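Local coordinates for chromosome-partitioning protein Spo0J (Thermus thermophilus HB27, PDB 1VZ0) that probably takes part in chromosome partitioning, binding the centromere-like DNA site parS and stimulating the ATPase activity of its partner Soj, at residues C[50-55]-C[83-87]; C[59-64]-C[76-81]; C[105-110]-C[129-135]. All blocks are in the same frame, centred on the assembly; numbering follows the deposited sequence.

Contact 1: C[50-55]-C[83-87]; sequences LADSIR and AALMA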
loop_
_atom_site.group_PDB
_atom_site.type_symbol
_atom_site.label_atom_id
_atom_site.label_comp_id
_atom_site.label_asym_id
_atom_site.label_seq_id
_atom_site.Cartn_x
_atom_site.Cartn_y
_atom_site.Cartn_z
ATOM N N LEU C 50 -7.576 4.057 -16.152
ATOM C CA LEU C 50 -6.307 4.201 -16.860
ATOM C C LEU C 50 -6.453 3.554 -18.233
ATOM O O LEU C 50 -5.963 4.071 -19.229
ATOM C CB LEU C 50 -5.167 3.510 -16.103
ATOM C CG LEU C 50 -3.760 4.116 -16.210
ATOM C CD1 LEU C 50 -2.740 3.005 -16.027
ATOM C CD2 LEU C 50 -3.550 4.798 -17.545
ATOM N N ALA C 51 -7.130 2.414 -18.267
ATOM C CA ALA C 51 -7.354 1.687 -19.507
ATOM C C ALA C 51 -8.208 2.481 -20.495
ATOM O O ALA C 51 -7.895 2.541 -21.683
ATOM C CB ALA C 51 -8.021 0.350 -19.210
ATOM N N ASP C 52 -9.289 3.076 -20.001
ATOM C CA ASP C 52 -10.191 3.857 -20.847
ATOM C C ASP C 52 -9.450 5.004 -21.519
ATOM O O ASP C 52 -9.668 5.292 -22.692
ATOM C CB ASP C 52 -11.348 4.427 -20.015
ATOM C CG ASP C 52 -12.311 3.357 -19.532
ATOM O OD1 ASP C 52 -12.981 3.588 -18.503
ATOM O OD2 ASP C 52 -12.408 2.292 -20.184
ATOM N N SER C 53 -8.571 5.651 -20.765
ATOM C CA SER C 53 -7.808 6.776 -21.276
ATOM C C SER C 53 -6.789 6.387 -22.342
ATOM O O SER C 53 -6.577 7.137 -23.295
ATOM C CB SER C 53 -7.095 7.487 -20.128
ATOM O OG SER C 53 -6.330 8.580 -20.606
ATOM N N ILE C 54 -6.153 5.226 -22.193
ATOM C CA ILE C 54 -5.160 4.819 -23.180
ATOM C C ILE C 54 -5.782 4.237 -24.446
ATOM O O ILE C 54 -5.114 4.135 -25.470
ATOM C CB ILE C 54 -4.140 3.813 -22.597
ATOM C CG1 ILE C 54 -4.828 2.496 -22.257
ATOM C CG2 ILE C 54 -3.478 4.410 -21.365
ATOM C CD1 ILE C 54 -3.880 1.448 -21.745
ATOM N N ARG C 55 -7.054 3.851 -24.386
ATOM C CA ARG C 55 -7.714 3.329 -25.578
ATOM C C ARG C 55 -7.690 4.443 -26.612
ATOM O O ARG C 55 -7.650 4.194 -27.817
ATOM C CB ARG C 55 -9.179 2.970 -25.314
ATOM C CG ARG C 55 -9.442 1.586 -24.766
ATOM C CD ARG C 55 -10.895 1.213 -25.022
ATOM N NE ARG C 55 -11.331 0.046 -24.262
ATOM C CZ ARG C 55 -11.449 0.017 -22.937
ATOM N NH1 ARG C 55 -11.857 -1.089 -22.326
ATOM N NH2 ARG C 55 -11.156 1.094 -22.221
ATOM N N ALA C 83 -3.392 -2.320 -18.128
ATOM C CA ALA C 83 -4.369 -1.363 -18.623
ATOM C C ALA C 83 -4.335 -1.394 -20.150
ATOM O O ALA C 83 -5.361 -1.222 -20.806
ATOM C CB ALA C 83 -4.050 0.037 -18.112
ATOM N N ALA C 84 -3.153 -1.621 -20.712
ATOM C CA ALA C 84 -3.000 -1.681 -22.160
ATOM C C ALA C 84 -3.775 -2.876 -22.693
ATOM O O ALA C 84 -4.362 -2.817 -23.777
ATOM C CB ALA C 84 -1.535 -1.799 -22.526
ATOM N N LEU C 85 -3.769 -3.962 -21.927
ATOM C CA LEU C 85 -4.498 -5.159 -22.312
ATOM C C LEU C 85 -5.995 -4.853 -22.296
ATOM O O LEU C 85 -6.699 -5.128 -23.265
ATOM C CB LEU C 85 -4.180 -6.310 -21.354
ATOM C CG LEU C 85 -2.813 -6.971 -21.550
ATOM C CD1 LEU C 85 -2.521 -7.939 -20.421
ATOM C CD2 LEU C 85 -2.802 -7.700 -22.872
ATOM N N MET C 86 -6.471 -4.279 -21.193
ATOM C CA MET C 86 -7.881 -3.919 -21.065
ATOM C C MET C 86 -8.304 -2.981 -22.195
ATOM O O MET C 86 -9.403 -3.103 -22.735
ATOM C CB MET C 86 -8.147 -3.231 -19.719
ATOM C CG MET C 86 -8.571 -4.162 -18.591
ATOM S SD MET C 86 -9.170 -3.236 -17.163
ATOM C CE MET C 86 -10.616 -2.489 -17.858
ATOM N N ALA C 87 -7.424 -2.045 -22.542
ATOM C CA ALA C 87 -7.695 -1.073 -23.595
ATOM C C ALA C 87 -7.821 -1.732 -24.967
ATOM O O ALA C 87 -8.311 -1.121 -25.922
ATOM C CB ALA C 87 -6.598 -0.022 -23.620
#
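A51 and A83 bring the backbones of 50-55 and 83-87 to a CA-CA distance of 4.4 Å, and one turn further along both segments R55 and A87 stand 4.8 Å apart by the same measure, so the helices run the same way, and the alanines A51, A83 and A87 allow the close approach. The CB of A51 sits against the CB of M86 (3.6 Å) and the backbone O of A83. I54 fills the side of the groove: CG1 lies between the backbone N and the carbonyl carbon (chi1 66°) and the chain then extends (chi2 177°), which lays CG1 on A87 CB (3.4 Å) and drives CD1 to 3.3 Å from A84 CA, both tighter than usual. An alanine in place of I54 would remove CG1 and CD1 and is likely to open a gap over A83, A84 and A87. R55 lies along A87, its CG 3.5 Å from A87 CB and one guanidinium face over A87 CA; NH2 forms a salt bridge with D52 OD2 (2.7 Å), though the hydrogen bond in it is weak, and D52 is also paired with K48. Around this seam, L47 of helix 38-57 touches A83 and M86, L60 from the loop before strand 63-68 packs on L50 and I54, and L28 of the second subunit lies on A84.

Contact 2: C[59-64]-C[76-81]; sequences LLQPLL and AGERRY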
loop_
_atom_site.group_PDB
_atom_site.type_symbol
_atom_site.label_atom_id
_atom_site.label_comp_id
_atom_site.label_asym_id
_atom_site.label_seq_id
_atom_site.Cartn_x
_atom_site.Cartn_y
_atom_site.Cartn_z
ATOM N N LEU C 59 -0.577 4.045 -24.869
ATOM C CA LEU C 59 0.197 4.074 -23.636
ATOM C C LEU C 59 0.921 5.378 -23.329
ATOM O O LEU C 59 1.527 5.998 -24.200
ATOM C CB LEU C 59 1.209 2.930 -23.613
ATOM C CG LEU C 59 0.938 1.868 -22.547
ATOM C CD1 LEU C 59 2.095 0.883 -22.481
ATOM C CD2 LEU C 59 0.748 2.546 -21.209
ATOM N N LEU C 60 0.851 5.764 -22.059
ATOM C CA LEU C 60 1.485 6.974 -21.545
ATOM C C LEU C 60 3.007 6.903 -21.688
ATOM O O LEU C 60 3.581 7.424 -22.648
ATOM C CB LEU C 60 1.104 7.175 -20.061
ATOM C CG LEU C 60 1.150 6.004 -19.058
ATOM C CD1 LEU C 60 1.102 6.519 -17.630
ATOM C CD2 LEU C 60 -0.008 5.079 -19.301
ATOM N N GLN C 61 3.652 6.267 -20.716
ATOM C CA GLN C 61 5.095 6.112 -20.727
ATOM C C GLN C 61 5.471 4.682 -21.064
ATOM O O GLN C 61 4.687 3.758 -20.868
ATOM C CB GLN C 61 5.689 6.518 -19.378
ATOM C CG GLN C 61 5.702 8.025 -19.165
ATOM C CD GLN C 61 6.334 8.779 -20.335
ATOM O OE1 GLN C 61 5.779 8.823 -21.438
ATOM N NE2 GLN C 61 7.500 9.373 -20.099
ATOM N N PRO C 62 6.689 4.484 -21.579
ATOM C CA PRO C 62 7.205 3.171 -21.967
ATOM C C PRO C 62 7.131 2.098 -20.893
ATOM O O PRO C 62 7.225 2.388 -19.704
ATOM C CB PRO C 62 8.653 3.470 -22.342
ATOM C CG PRO C 62 8.608 4.884 -22.793
ATOM C CD PRO C 62 7.716 5.520 -21.769
ATOM N N LEU C 63 6.939 0.859 -21.329
ATOM C CA LEU C 63 6.930 -0.280 -20.428
ATOM C C LEU C 63 8.398 -0.678 -20.417
ATOM O O LEU C 63 9.151 -0.274 -21.298
ATOM C CB LEU C 63 6.118 -1.440 -20.999
ATOM C CG LEU C 63 4.609 -1.288 -21.161
ATOM C CD1 LEU C 63 4.037 -2.561 -21.778
ATOM C CD2 LEU C 63 3.977 -1.018 -19.805
ATOM N N LEU C 64 8.820 -1.453 -19.433
ATOM C CA LEU C 64 10.205 -1.882 -19.397
ATOM C C LEU C 64 10.162 -3.394 -19.533
ATOM O O LEU C 64 9.512 -4.077 -18.739
ATOM C CB LEU C 64 10.864 -1.474 -18.078
ATOM C CG LEU C 64 12.398 -1.415 -18.078
ATOM C CD1 LEU C 64 12.886 -1.018 -16.698
ATOM C CD2 LEU C 64 12.985 -2.760 -18.470
ATOM N N ALA C 76 8.930 -3.984 -15.702
ATOM C CA ALA C 76 8.423 -2.851 -14.929
ATOM C C ALA C 76 7.219 -2.206 -15.612
ATOM O O ALA C 76 7.193 -2.076 -16.833
ATOM C CB ALA C 76 9.524 -1.816 -14.724
ATOM N N GLY C 77 6.233 -1.798 -14.812
ATOM C CA GLY C 77 5.032 -1.166 -15.341
ATOM C C GLY C 77 3.858 -2.125 -15.446
ATOM O O GLY C 77 3.139 -2.142 -16.447
ATOM N N GLU C 78 3.647 -2.918 -14.402
ATOM C CA GLU C 78 2.565 -3.891 -14.396
ATOM C C GLU C 78 1.188 -3.268 -14.669
ATOM O O GLU C 78 0.454 -3.759 -15.520
ATOM C CB GLU C 78 2.553 -4.655 -13.062
ATOM C CG GLU C 78 1.815 -6.008 -13.096
ATOM C CD GLU C 78 2.611 -7.117 -13.797
ATOM O OE1 GLU C 78 3.792 -7.301 -13.431
ATOM O OE2 GLU C 78 2.063 -7.810 -14.694
ATOM N N ARG C 79 0.833 -2.194 -13.965
ATOM C CA ARG C 79 -0.474 -1.570 -14.184
ATOM C C ARG C 79 -0.601 -0.976 -15.576
ATOM O O ARG C 79 -1.654 -1.063 -16.215
ATOM C CB ARG C 79 -0.753 -0.505 -13.118
ATOM C CG ARG C 79 -1.445 -1.104 -11.895
ATOM C CD ARG C 79 -1.655 -0.109 -10.762
ATOM N NE ARG C 79 -2.628 0.943 -11.060
ATOM C CZ ARG C 79 -3.949 0.826 -10.948
ATOM N NH1 ARG C 79 -4.720 1.862 -11.247
ATOM N NH2 ARG C 79 -4.507 -0.308 -10.536
ATOM N N ARG C 80 0.482 -0.372 -16.042
ATOM C CA ARG C 80 0.508 0.212 -17.368
ATOM C C ARG C 80 0.223 -0.941 -18.340
ATOM O O ARG C 80 -0.615 -0.836 -19.239
ATOM C CB ARG C 80 1.898 0.805 -17.632
ATOM C CG ARG C 80 1.886 2.194 -18.235
ATOM C CD ARG C 80 2.148 3.289 -17.216
ATOM N NE ARG C 80 3.562 3.403 -16.871
ATOM C CZ ARG C 80 4.091 4.416 -16.185
ATOM N NH1 ARG C 80 3.328 5.418 -15.759
ATOM N NH2 ARG C 80 5.389 4.426 -15.918
ATOM N N TYR C 81 0.912 -2.056 -18.116
ATOM C CA TYR C 81 0.796 -3.252 -18.948
ATOM C C TYR C 81 -0.617 -3.826 -18.970
ATOM O O TYR C 81 -1.170 -4.099 -20.037
ATOM C CB TYR C 81 1.791 -4.304 -18.444
ATOM C CG TYR C 81 1.636 -5.695 -19.022
ATOM C CD1 TYR C 81 2.042 -5.988 -20.325
ATOM C CD2 TYR C 81 1.112 -6.731 -18.249
ATOM C CE1 TYR C 81 1.933 -7.278 -20.840
ATOM C CE2 TYR C 81 0.997 -8.019 -18.754
ATOM C CZ TYR C 81 1.413 -8.289 -20.050
ATOM O OH TYR C 81 1.335 -9.571 -20.550
#
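R80 reaches across to L59 and L60 because its chain is bent twice (chi2 101°, chi3 78°), which swings CD and the guanidinium along the loop. There L60 crosses the chain at about a right angle with CG 3.4 Å from R80 CD, while L59 CD2 lies 3.2 Å from R80 CG, a separation too short to be taken literally. Q61 CB lies over one guanidinium face, toward its rim. R80 NE is buried without a polar partner, whereas NH2 forms a salt bridge with E172 of the second subunit. L63 runs alongside R80 but points the other way, its CD2 3.5 Å from R80 CB. Further along the chain, L64 and A76 form an antiparallel hydrogen-bonded pair: L64 N to A76 O is 3.1 Å and nearly straight (164°), and A76 N to L64 O is also 3.1 Å. G77, at the N-cap, has backbone angles that call for glycine, and a CB there would also crowd L63 CD2. This hairpin turning straight into helix 78-86 is characteristic of the ParB N-terminal domain, and G77-R80 are the GERR that opens the GERRxRA signature of the family, which in relatives binds the phosphates of CTP.

Contact 3: C[105-110]-C[129-135]; sequences LELALV and ALLEMGL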
loop_
_atom_site.group_PDB
_atom_site.type_symbol
_atom_site.label_atom_id
_atom_site.label_comp_id
_atom_site.label_asym_id
_atom_site.label_seq_id
_atom_site.Cartn_x
_atom_site.Cartn_y
_atom_site.Cartn_z
ATOM N N LEU C 105 14.813 -8.976 -10.656
ATOM C CA LEU C 105 14.268 -9.014 -9.306
ATOM C C LEU C 105 14.657 -7.734 -8.580
ATOM O O LEU C 105 13.835 -7.107 -7.912
ATOM C CB LEU C 105 14.827 -10.206 -8.542
ATOM C CG LEU C 105 13.888 -10.928 -7.576
ATOM C CD1 LEU C 105 14.736 -11.696 -6.569
ATOM C CD2 LEU C 105 12.977 -9.943 -6.858
ATOM N N GLU C 106 15.923 -7.358 -8.710
ATOM C CA GLU C 106 16.422 -6.152 -8.079
ATOM C C GLU C 106 15.599 -4.953 -8.569
ATOM O O GLU C 106 15.218 -4.088 -7.779
ATOM C CB GLU C 106 17.911 -5.978 -8.404
ATOM C CG GLU C 106 18.526 -4.660 -7.938
ATOM C CD GLU C 106 20.046 -4.608 -8.118
ATOM O OE1 GLU C 106 20.629 -3.508 -7.974
ATOM O OE2 GLU C 106 20.656 -5.664 -8.398
ATOM N N LEU C 107 15.306 -4.910 -9.866
ATOM C CA LEU C 107 14.522 -3.807 -10.402
ATOM C C LEU C 107 13.106 -3.839 -9.834
ATOM O O LEU C 107 12.541 -2.802 -9.506
ATOM C CB LEU C 107 14.470 -3.862 -11.933
ATOM C CG LEU C 107 15.716 -3.375 -12.683
ATOM C CD1 LEU C 107 15.517 -3.591 -14.178
ATOM C CD2 LEU C 107 15.973 -1.901 -12.378
ATOM N N ALA C 108 12.533 -5.030 -9.714
ATOM C CA ALA C 108 11.180 -5.144 -9.181
ATOM C C ALA C 108 11.131 -4.627 -7.744
ATOM O O ALA C 108 10.207 -3.910 -7.360
ATOM C CB ALA C 108 10.705 -6.588 -9.232
ATOM N N LEU C 109 12.130 -4.991 -6.953
ATOM C CA LEU C 109 12.182 -4.539 -5.576
ATOM C C LEU C 109 12.366 -3.029 -5.519
ATOM O O LEU C 109 11.686 -2.350 -4.756
ATOM C CB LEU C 109 13.319 -5.237 -4.827
ATOM C CG LEU C 109 13.096 -6.734 -4.596
ATOM C CD1 LEU C 109 14.401 -7.388 -4.160
ATOM C CD2 LEU C 109 11.997 -6.949 -3.557
ATOM N N VAL C 110 13.267 -2.503 -6.343
ATOM C CA VAL C 110 13.533 -1.067 -6.357
ATOM C C VAL C 110 12.334 -0.217 -6.796
ATOM O O VAL C 110 12.046 0.809 -6.173
ATOM C CB VAL C 110 14.772 -0.735 -7.247
ATOM C CG1 VAL C 110 14.905 0.773 -7.448
ATOM C CG2 VAL C 110 16.037 -1.272 -6.579
ATOM N N ALA C 129 15.552 -7.803 1.356
ATOM C CA ALA C 129 15.597 -8.668 0.190
ATOM C C ALA C 129 16.792 -8.282 -0.687
ATOM O O ALA C 129 17.471 -9.147 -1.238
ATOM C CB ALA C 129 14.296 -8.555 -0.606
ATOM N N LEU C 130 17.047 -6.981 -0.815
ATOM C CA LEU C 130 18.163 -6.517 -1.626
ATOM C C LEU C 130 19.489 -6.965 -1.011
ATOM O O LEU C 130 20.424 -7.317 -1.731
ATOM C CB LEU C 130 18.117 -4.994 -1.772
ATOM C CG LEU C 130 17.031 -4.462 -2.716
ATOM C CD1 LEU C 130 16.937 -2.942 -2.641
ATOM C CD2 LEU C 130 17.351 -4.913 -4.133
ATOM N N LEU C 131 19.558 -6.960 0.318
ATOM C CA LEU C 131 20.759 -7.390 1.025
ATOM C C LEU C 131 20.993 -8.877 0.782
ATOM O O LEU C 131 22.124 -9.307 0.553
ATOM C CB LEU C 131 20.622 -7.161 2.535
ATOM C CG LEU C 131 20.578 -5.744 3.093
ATOM C CD1 LEU C 131 20.481 -5.816 4.615
ATOM C CD2 LEU C 131 21.819 -4.987 2.667
ATOM N N GLU C 132 19.917 -9.657 0.849
ATOM C CA GLU C 132 20.006 -11.098 0.647
ATOM C C GLU C 132 20.478 -11.429 -0.757
ATOM O O GLU C 132 20.961 -12.530 -1.019
ATOM C CB GLU C 132 18.650 -11.753 0.907
ATOM C CG GLU C 132 18.281 -11.811 2.374
ATOM C CD GLU C 132 16.852 -12.236 2.599
ATOM O OE1 GLU C 132 16.476 -12.439 3.773
ATOM O OE2 GLU C 132 16.097 -12.363 1.610
ATOM N N MET C 133 20.336 -10.469 -1.659
ATOM C CA MET C 133 20.762 -10.666 -3.027
ATOM C C MET C 133 22.223 -10.267 -3.202
ATOM O O MET C 133 22.769 -10.340 -4.297
ATOM C CB MET C 133 19.860 -9.871 -3.968
ATOM C CG MET C 133 18.532 -10.551 -4.215
ATOM S SD MET C 133 17.453 -9.593 -5.241
ATOM C CE MET C 133 18.534 -9.261 -6.665
ATOM N N GLY C 134 22.857 -9.847 -2.114
ATOM C CA GLY C 134 24.256 -9.473 -2.196
ATOM C C GLY C 134 24.587 -7.994 -2.103
ATOM O O GLY C 134 25.760 -7.637 -1.986
ATOM N N LEU C 135 23.580 -7.127 -2.156
ATOM C CA LEU C 135 23.850 -5.698 -2.067
ATOM C C LEU C 135 24.196 -5.240 -0.665
ATOM O O LEU C 135 23.938 -5.933 0.322
ATOM C CB LEU C 135 22.665 -4.873 -2.563
ATOM C CG LEU C 135 22.469 -4.760 -4.071
ATOM C CD1 LEU C 135 22.004 -6.093 -4.630
ATOM C CD2 LEU C 135 21.447 -3.674 -4.366
#
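E106 and L130 are the backbone positions nearest each other, their CA atoms 6.7 Å apart, so the segments 105-110 and 129-135 meet through side chains. The contact joins helix 101-114 to the C-terminal end of helix 120-132, which closes in a Schellman motif at G134 just ahead of helix 137-144, the first helix of the inferred helix-turn-helix. G134 carries a positive phi that suits glycine, and the turn sends L135 back toward E106. M133 comes in from this helix end as a hook: it runs extended to SD and then bends (chi3 53°), so that SD rests on L105 CD1 (3.7 Å) while CE turns in to E106 CB (3.8 Å). L109 fits deeper, its CD1 against A129 CB (3.7 Å) and L130 CD2 (3.9 Å) and also against the sulfur of M133; L109 and L130 lie flank to flank, each heading toward the other's backbone. P38 of the second subunit packs on L109, and F42 of that subunit on A129. A bound cobalt ion lies about 4 Å from the side chain of L105. E106 is stretched out, with CG opposite its own backbone N (chi1 173°) and the rest of the chain straight; it passes L130 at about a right angle and carries its carboxylate to R143 of helix 137-144, to which OE1 makes a salt bridge. On its way the same OE1 brushes a methyl group, L135 CD2, at 3.7 Å.

How the contacts relate
From the N terminus, helix 38-57 supplies 50-55, and the chain then enters the loop before strand 63-68, turns back along strand 71-76 and enters helix 78-86. Contact 2 closes this short hairpin loop and is nested inside the longer loop that contact 1 closes when 83-87 returns to helix 38-57. L60 of contact 2 packs on L50 and I54 of contact 1, joining helix 38-57 to the loop before strand 63-68. Contact 3 follows in series after strand 91-96, its centre about 21 Å from that of contact 2 and about 30 Å from that of contact 1; it closes the stretch between helix 101-114 and the end of helix 120-132, beside the helix-turn-helix. All three touch the second subunit.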